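Local coordinates for Yop proteins translocation protein Q (Yersinia pseudotuberculosis, PDB 3UEP) that forms the C-terminal part of a component of the Yop type III secretion machinery and assembles as a dimer, at residues Ser24-Arg29 against Arg57-Gly62; Arg63-Gly68 against Thr85-Ser90. All blocks are in the same frame, centred on the assembly; numbering follows the deposited sequence.

Interaction 1 of 2, residues Ser24-Arg29 against Arg57-Gly62; sequences SFEVGR and RLLANG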
ATOM      1  N   SER A  24       6.930   1.722  -0.584  1.00 31.48           N
ATOM      2  CA  SER A  24       5.713   1.154  -1.155  1.00 36.44           C
ATOM      3  C   SER A  24       4.578   2.181  -1.079  1.00 37.55           C
ATOM      4  O   SER A  24       4.612   3.092  -0.240  1.00 32.59           O
ATOM      5  CB  SER A  24       5.340  -0.163  -0.450  1.00 34.94           C
ATOM      6  OG  SER A  24       4.992   0.054   0.907  1.00 35.65           O
ATOM      7  N   PHE A  25       3.591   2.042  -1.962  1.00 33.23           N
ATOM      8  CA  PHE A  25       2.503   3.015  -2.066  1.00 31.64           C
ATOM      9  C   PHE A  25       1.187   2.284  -1.890  1.00 28.81           C
ATOM     10  O   PHE A  25       0.903   1.342  -2.620  1.00 28.67           O
ATOM     11  CB  PHE A  25       2.534   3.737  -3.432  1.00 26.38           C
ATOM     12  CG  PHE A  25       3.873   4.403  -3.741  1.00 29.85           C
ATOM     13  CD1 PHE A  25       4.117   5.716  -3.361  1.00 23.94           C
ATOM     14  CD2 PHE A  25       4.889   3.699  -4.391  1.00 30.32           C
ATOM     15  CE1 PHE A  25       5.349   6.323  -3.624  1.00 31.41           C
ATOM     16  CE2 PHE A  25       6.135   4.299  -4.659  1.00 28.99           C
ATOM     17  CZ  PHE A  25       6.362   5.614  -4.279  1.00 27.40           C
ATOM     18  N   GLU A  26       0.382   2.719  -0.928  1.00 24.85           N
ATOM     19  CA  GLU A  26      -0.844   2.024  -0.596  1.00 30.44           C
ATOM     20  C   GLU A  26      -2.047   2.935  -0.712  1.00 35.59           C
ATOM     21  O   GLU A  26      -1.968   4.106  -0.360  1.00 32.70           O
ATOM     22  CB  GLU A  26      -0.775   1.499   0.841  1.00 32.12           C
ATOM     23  CG  GLU A  26       0.098   0.294   1.013  1.00 44.21           C
ATOM     24  CD  GLU A  26       0.081  -0.244   2.441  1.00 48.52           C
ATOM     25  OE1 GLU A  26      -0.446   0.444   3.347  1.00 50.31           O
ATOM     26  OE2 GLU A  26       0.594  -1.364   2.650  1.00 49.89           O
ATOM     27  N   VAL A  27      -3.173   2.386  -1.168  1.00 34.62           N
ATOM     28  CA  VAL A  27      -4.409   3.157  -1.251  1.00 36.05           C
ATOM     29  C   VAL A  27      -5.551   2.447  -0.539  1.00 30.27           C
ATOM     30  O   VAL A  27      -5.567   1.229  -0.433  1.00 26.26           O
ATOM     31  CB  VAL A  27      -4.840   3.385  -2.708  1.00 30.65           C
ATOM     32  CG1 VAL A  27      -3.835   4.239  -3.412  1.00 44.93           C
ATOM     33  CG2 VAL A  27      -4.979   2.045  -3.417  1.00 29.05           C
ATOM     34  N   GLY A  28      -6.514   3.220  -0.061  1.00 62.97           N
ATOM     35  CA  GLY A  28      -7.754   2.640   0.388  1.00 58.09           C
ATOM     36  C   GLY A  28      -7.762   2.179   1.825  1.00 58.42           C
ATOM     37  O   GLY A  28      -6.749   2.279   2.537  1.00 54.16           O
ATOM     38  N   ARG A  29      -8.933   1.677   2.232  1.00 54.21           N
ATOM     39  CA  ARG A  29      -9.217   1.291   3.610  1.00 56.54           C
ATOM     40  C   ARG A  29      -8.157   0.355   4.135  1.00 57.69           C
ATOM     41  O   ARG A  29      -7.353  -0.202   3.380  1.00 60.20           O
ATOM     42  CB  ARG A  29     -10.516   0.467   3.683  1.00 51.06           C
ATOM     43  CG  ARG A  29     -10.390  -0.898   2.978  1.00 53.13           C
ATOM     44  CD  ARG A  29     -11.687  -1.332   2.335  1.00 51.61           C
ATOM     45  NE  ARG A  29     -12.710  -1.529   3.349  1.00 61.53           N
ATOM     46  CZ  ARG A  29     -13.989  -1.766   3.091  1.00 74.37           C
ATOM     47  NH1 ARG A  29     -14.418  -1.836   1.835  1.00 76.76           N
ATOM     48  NH2 ARG A  29     -14.841  -1.931   4.097  1.00 83.11           N
ATOM     49  N   ARG A  57      -0.742   6.233   0.933  1.00 34.64           N
ATOM     50  CA  ARG A  57       0.217   6.278   2.027  0.50 32.01           C
ATOM     51  C   ARG A  57       1.560   5.789   1.504  1.00 35.28           C
ATOM     52  O   ARG A  57       1.634   4.767   0.830  1.00 36.79           O
ATOM     53  CB  ARG A  57      -0.257   5.427   3.212  0.50 34.53           C
ATOM     54  CG  ARG A  57      -1.485   5.998   3.922  0.50 35.54           C
ATOM     55  CD  ARG A  57      -2.168   4.972   4.819  0.50 38.72           C
ATOM     56  NE  ARG A  57      -2.462   3.722   4.123  0.50 37.05           N
ATOM     57  CZ  ARG A  57      -3.510   3.525   3.328  0.50 33.63           C
ATOM     58  NH1 ARG A  57      -4.385   4.500   3.105  0.50 35.34           N
ATOM     59  NH2 ARG A  57      -3.675   2.349   2.747  0.50 30.66           N
ATOM     60  N   LEU A  58       2.618   6.543   1.794  1.00 33.10           N
ATOM     61  CA  LEU A  58       3.956   6.096   1.458  1.00 32.47           C
ATOM     62  C   LEU A  58       4.562   5.395   2.654  1.00 32.58           C
ATOM     63  O   LEU A  58       4.633   5.958   3.741  1.00 36.42           O
ATOM     64  CB  LEU A  58       4.862   7.263   1.075  1.00 39.15           C
ATOM     65  CG  LEU A  58       4.759   7.851  -0.329  1.00 41.83           C
ATOM     66  CD1 LEU A  58       3.424   8.585  -0.511  1.00 36.09           C
ATOM     67  CD2 LEU A  58       5.940   8.787  -0.542  1.00 43.17           C
ATOM     68  N   LEU A  59       5.012   4.166   2.452  1.00 31.09           N
ATOM     69  CA  LEU A  59       5.691   3.447   3.500  1.00 25.30           C
ATOM     70  C   LEU A  59       7.159   3.295   3.095  1.00 42.78           C
ATOM     71  O   LEU A  59       7.464   3.068   1.927  1.00 45.75           O
ATOM     72  CB  LEU A  59       5.031   2.086   3.731  1.00 26.50           C
ATOM     73  CG  LEU A  59       3.522   2.086   4.026  1.00 34.30           C
ATOM     74  CD1 LEU A  59       2.983   0.676   3.936  1.00 35.96           C
ATOM     75  CD2 LEU A  59       3.220   2.671   5.386  1.00 38.64           C
ATOM     76  N   ALA A  60       8.065   3.487   4.052  1.00 42.42           N
ATOM     77  CA  ALA A  60       9.490   3.243   3.832  1.00 48.19           C
ATOM     78  C   ALA A  60       9.835   2.068   4.721  1.00 45.25           C
ATOM     79  O   ALA A  60       9.697   2.147   5.939  1.00 45.84           O
ATOM     80  CB  ALA A  60      10.322   4.464   4.194  1.00 38.12           C
ATOM     81  N   ASN A  61      10.232   0.961   4.106  1.00 48.32           N
ATOM     82  CA  ASN A  61      10.395  -0.291   4.840  1.00 56.86           C
ATOM     83  C   ASN A  61       9.204  -0.611   5.777  1.00 57.53           C
ATOM     84  O   ASN A  61       9.400  -1.041   6.918  1.00 59.01           O
ATOM     85  CB  ASN A  61      11.720  -0.289   5.617  1.00 47.97           C
ATOM     86  CG  ASN A  61      12.936  -0.050   4.718  1.00 52.45           C
ATOM     87  OD1 ASN A  61      12.902  -0.323   3.515  1.00 46.19           O
ATOM     88  ND2 ASN A  61      14.021   0.453   5.306  1.00 53.85           N
ATOM     89  N   GLY A  62       7.979  -0.395   5.297  1.00 49.70           N
ATOM     90  CA  GLY A  62       6.788  -0.706   6.076  1.00 44.85           C
ATOM     91  C   GLY A  62       6.322   0.284   7.144  1.00 52.79           C
ATOM     92  O   GLY A  62       5.299   0.049   7.788  1.00 48.57           O
TER
HETATM   93  O   HOH W   1       7.768  -0.188   1.985  1.00 50.04           O

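Interaction 2 of 2, residues Arg63-Gly68 against Thr85-Ser90; sequences RLLGHG and TEVTIS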
ATOM      1  N   ARG A  63       7.058   1.380   7.341  1.00 51.00           N
ATOM      2  CA  ARG A  63       6.660   2.431   8.277  1.00 47.53           C
ATOM      3  C   ARG A  63       6.179   3.676   7.528  1.00 41.83           C
ATOM      4  O   ARG A  63       6.745   4.049   6.506  1.00 43.88           O
ATOM      5  CB  ARG A  63       7.837   2.835   9.165  1.00 62.27           C
ATOM      6  CG  ARG A  63       8.270   1.799  10.194  1.00 75.79           C
ATOM      7  CD  ARG A  63       9.207   2.439  11.222  1.00 82.34           C
ATOM      8  NE  ARG A  63       9.737   1.478  12.188  1.00 88.93           N
ATOM      9  CZ  ARG A  63      10.989   1.024  12.186  1.00 93.50           C
ATOM     10  NH1 ARG A  63      11.856   1.442  11.270  1.00 94.81           N
ATOM     11  NH2 ARG A  63      11.379   0.152  13.106  1.00 95.34           N
ATOM     12  N   LEU A  64       5.163   4.337   8.065  1.00 42.41           N
ATOM     13  CA  LEU A  64       4.520   5.456   7.386  1.00 40.14           C
ATOM     14  C   LEU A  64       5.482   6.630   7.172  1.00 39.25           C
ATOM     15  O   LEU A  64       6.031   7.182   8.123  1.00 40.62           O
ATOM     16  CB  LEU A  64       3.280   5.909   8.169  1.00 35.31           C
ATOM     17  CG  LEU A  64       2.508   7.103   7.606  1.00 36.20           C
ATOM     18  CD1 LEU A  64       1.972   6.766   6.216  1.00 32.45           C
ATOM     19  CD2 LEU A  64       1.360   7.532   8.546  1.00 35.19           C
ATOM     20  N   LEU A  65       5.658   7.022   5.914  1.00 27.54           N
ATOM     21  CA  LEU A  65       6.605   8.069   5.558  1.00 32.92           C
ATOM     22  C   LEU A  65       5.878   9.333   5.103  1.00 37.64           C
ATOM     23  O   LEU A  65       6.410  10.432   5.181  1.00 42.22           O
ATOM     24  CB  LEU A  65       7.522   7.552   4.446  1.00 39.64           C
ATOM     25  CG  LEU A  65       8.542   8.464   3.779  1.00 52.30           C
ATOM     26  CD1 LEU A  65       9.764   8.551   4.652  1.00 57.74           C
ATOM     27  CD2 LEU A  65       8.912   7.890   2.434  1.00 57.98           C
ATOM     28  N   GLY A  66       4.657   9.181   4.612  1.00 37.44           N
ATOM     29  CA  GLY A  66       3.910  10.331   4.141  1.00 33.15           C
ATOM     30  C   GLY A  66       2.652   9.977   3.385  1.00 32.16           C
ATOM     31  O   GLY A  66       2.306   8.797   3.245  1.00 35.36           O
ATOM     32  N   HIS A  67       1.975  11.007   2.890  1.00 34.13           N
ATOM     33  CA  HIS A  67       0.665  10.858   2.258  1.00 37.55           C
ATOM     34  C   HIS A  67       0.666  11.601   0.927  1.00 36.34           C
ATOM     35  O   HIS A  67       1.355  12.604   0.761  1.00 35.41           O
ATOM     36  CB  HIS A  67      -0.447  11.413   3.152  1.00 38.83           C
ATOM     37  CG  HIS A  67      -0.454  10.853   4.544  1.00 45.55           C
ATOM     38  ND1 HIS A  67      -1.284   9.817   4.929  1.00 52.51           N
ATOM     39  CD2 HIS A  67       0.245  11.204   5.651  1.00 35.88           C
ATOM     40  CE1 HIS A  67      -1.090   9.549   6.211  1.00 45.98           C
ATOM     41  NE2 HIS A  67      -0.168  10.379   6.670  1.00 47.95           N
ATOM     42  N   GLY A  68      -0.107  11.092  -0.019  1.00 31.16           N
ATOM     43  CA  GLY A  68      -0.132  11.627  -1.359  1.00 30.12           C
ATOM     44  C   GLY A  68      -1.466  11.351  -2.026  1.00 36.57           C
ATOM     45  O   GLY A  68      -2.410  10.886  -1.393  1.00 34.94           O
ATOM     46  N   THR A  85       5.754  12.687   6.763  1.00 51.19           N
ATOM     47  CA  THR A  85       5.795  12.539   8.207  1.00 60.52           C
ATOM     48  C   THR A  85       7.204  12.154   8.681  1.00 57.26           C
ATOM     49  O   THR A  85       7.998  11.568   7.940  1.00 51.23           O
ATOM     50  CB  THR A  85       4.728  11.543   8.724  1.00 64.78           C
ATOM     51  OG1 THR A  85       5.100  10.204   8.379  1.00 68.56           O
ATOM     52  CG2 THR A  85       3.365  11.856   8.115  1.00 71.56           C
ATOM     53  N   GLU A  86       7.511  12.513   9.917  1.00 59.62           N
ATOM     54  CA  GLU A  86       8.792  12.186  10.504  1.00 57.43           C
ATOM     55  C   GLU A  86       8.758  10.715  10.852  1.00 59.30           C
ATOM     56  O   GLU A  86       7.740  10.206  11.325  1.00 62.72           O
ATOM     57  CB  GLU A  86       8.988  13.012  11.765  1.00 66.80           C
ATOM     58  CG  GLU A  86      10.424  13.193  12.181  1.00 79.46           C
ATOM     59  CD  GLU A  86      10.534  13.988  13.465  1.00 89.92           C
ATOM     60  OE1 GLU A  86      10.111  13.468  14.523  1.00 86.69           O
ATOM     61  OE2 GLU A  86      11.033  15.135  13.411  1.00 94.46           O
ATOM     62  N   VAL A  87       9.861  10.019  10.607  1.00 54.17           N
ATOM     63  CA  VAL A  87       9.917   8.597  10.893  1.00 51.61           C
ATOM     64  C   VAL A  87      11.353   8.103  10.909  1.00 53.53           C
ATOM     65  O   VAL A  87      12.209   8.635  10.202  1.00 57.16           O
ATOM     66  CB  VAL A  87       9.099   7.779   9.864  1.00 49.43           C
ATOM     67  CG1 VAL A  87       9.743   7.840   8.495  1.00 41.80           C
ATOM     68  CG2 VAL A  87       8.974   6.334  10.311  1.00 52.96           C
ATOM     69  N   THR A  88      11.603   7.077  11.717  1.00 47.71           N
ATOM     70  CA  THR A  88      12.920   6.469  11.812  1.00 45.02           C
ATOM     71  C   THR A  88      13.035   5.254  10.920  1.00 46.76           C
ATOM     72  O   THR A  88      12.348   4.257  11.111  1.00 55.24           O
ATOM     73  CB  THR A  88      13.232   6.051  13.230  1.00 53.53           C
ATOM     74  OG1 THR A  88      13.164   7.202  14.078  1.00 59.21           O
ATOM     75  CG2 THR A  88      14.625   5.446  13.303  1.00 58.25           C
ATOM     76  N   ILE A  89      13.921   5.348   9.942  1.00 48.09           N
ATOM     77  CA  ILE A  89      14.134   4.278   8.985  1.00 41.12           C
ATOM     78  C   ILE A  89      15.377   3.498   9.362  1.00 48.88           C
ATOM     79  O   ILE A  89      16.416   4.084   9.701  1.00 42.97           O
ATOM     80  CB  ILE A  89      14.311   4.850   7.567  1.00 40.95           C
ATOM     81  CG1 ILE A  89      13.082   5.681   7.187  1.00 48.66           C
ATOM     82  CG2 ILE A  89      14.573   3.726   6.571  1.00 34.53           C
ATOM     83  CD1 ILE A  89      13.180   6.349   5.833  1.00 45.04           C
ATOM     84  N   SER A  90      15.269   2.177   9.309  1.00 54.67           N
ATOM     85  CA  SER A  90      16.408   1.319   9.590  1.00 51.93           C
ATOM     86  C   SER A  90      17.123   0.996   8.294  1.00 49.07           C
ATOM     87  O   SER A  90      16.519   0.502   7.344  1.00 50.56           O
ATOM     88  CB  SER A  90      15.966   0.042  10.307  1.00 54.99           C
ATOM     89  OG  SER A  90      15.592   0.315  11.653  1.00 62.85           O
TER

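Interaction 1 of 2, residues Ser24-Arg29 against Arg57-Gly62
Arg57 meets Glu26 in an antiparallel hydrogen-bonded pair: Arg57 N donates to Glu26 O at 2.8 Å, and Glu26 N returns the bond to Arg57 O. Beyond CG the Arg57 chain bends, chi3 -52° setting NE off the line of the chain, and its guanidinium reaches the backbone at Gly28. One face has Glu26 O above it, offset toward the rim, while NH1 and NH2 both approach Gly28 O; these two bonds are weak, with NH2 at 3.1 Å from Gly28 O and an N-H...O angle of 132°. Glu26 OE1 lies at the guanidinium edge, in plane, but at 3.8 Å from Arg57 NH2 the salt bridge is long. Arg57 has two modelled conformers, so its guanidinium contacts with Gly28 and the Glu26 carboxylate are tentative.

Leu58 pairs with Phe25 at a non-hydrogen-bonded position, and their side chains lie side by side on the face opposite Glu26 and Arg57, Leu58 CG 3.7 Å from Phe25 CE1. There Ile81 touches Leu58 and Val79 touches Phe25. The strands are antiparallel neighbours in the sheet of this FliN C-terminal family domain, which has four strands within the chain; the axes of strands 24-27 and 57-60 run 148° apart. Strand 20-27 is outermost within the chain, yet Ser24 to Val27 pair with an antiparallel strand of the second subunit, extending the sheet across the interface.

Leu59 exchanges two backbone bonds with Ser24, Leu59 N to Ser24 O measuring 2.9 Å. Its CD1 sits against the Glu26 carboxylate, 3.4 Å from Glu26 CD, which the Glu26 chain, extended beyond CG, carries away from its backbone. Leu59 CB lies 3.5 Å from Ser24 OG. A water 3.0 Å from Ser24 OG donates weakly to Leu59 O and accepts weakly from Gly62 N.

Interaction 2 of 2, residues Arg63-Gly68 against Thr85-Ser90
Two flat groups, the Arg63 guanidinium and the His67 ring, meet the 85-90 segment near opposite ends of the contact. At the guanidinium edge, in plane, lies Ser90 OG, 3.9 Å from Arg63 NH1, while Thr88 O approaches obliquely, 2.9 Å from that same NH1. The His67 ring receives Thr85 CG2 at its edge, 4.0 Å from His67 CD2. Between them Leu65 and Gly66 both face Leu58 of strand 55-60, the signature of a classic beta bulge in strand 63-73; the 85-90 segment itself has no regular secondary structure and runs back along this strand, the end-to-end directions being 154° apart.

Apolar contact is carried by Val87. Its CG2, anti to the backbone N, packs on Arg63 CB, and its CG1 lies 3.9 Å from Leu65 CD1, the two side chains crossing at about a right angle. Ile89 CD1 approaches the same Leu65 CD1 more distantly. In the second subunit, Trp34 packs on Ile89 and Leu37 on Leu65. One backbone hydrogen bond joins the segments: Thr85 N to Leu65 O, 2.8 Å and nearly straight at 165°, its donor standing 44° out of the carbonyl plane.

Overall arrangement
Both segments of interaction 1 precede those of interaction 2 in the sequence, and the two centres are about 9 Å apart. They meet in the hairpin of strands 55-60 and 63-73, neighbours in one antiparallel sheet: Leu58 O and Leu65 N are 2.6 Å apart, a probable hydrogen bond. Interaction 1 is buried near the chain centre and joins strands 20-27 and 55-60. Interaction 2 is a surface contact, about 10 Å from that centre, where the segment following strand 76-84 turns back over strand 63-73. Asn61, at the hairpin turn, packs on Ile89 and Ser90. Both contacts touch the second subunit, so sheet and C-terminal segment alike contribute to dimer contacts.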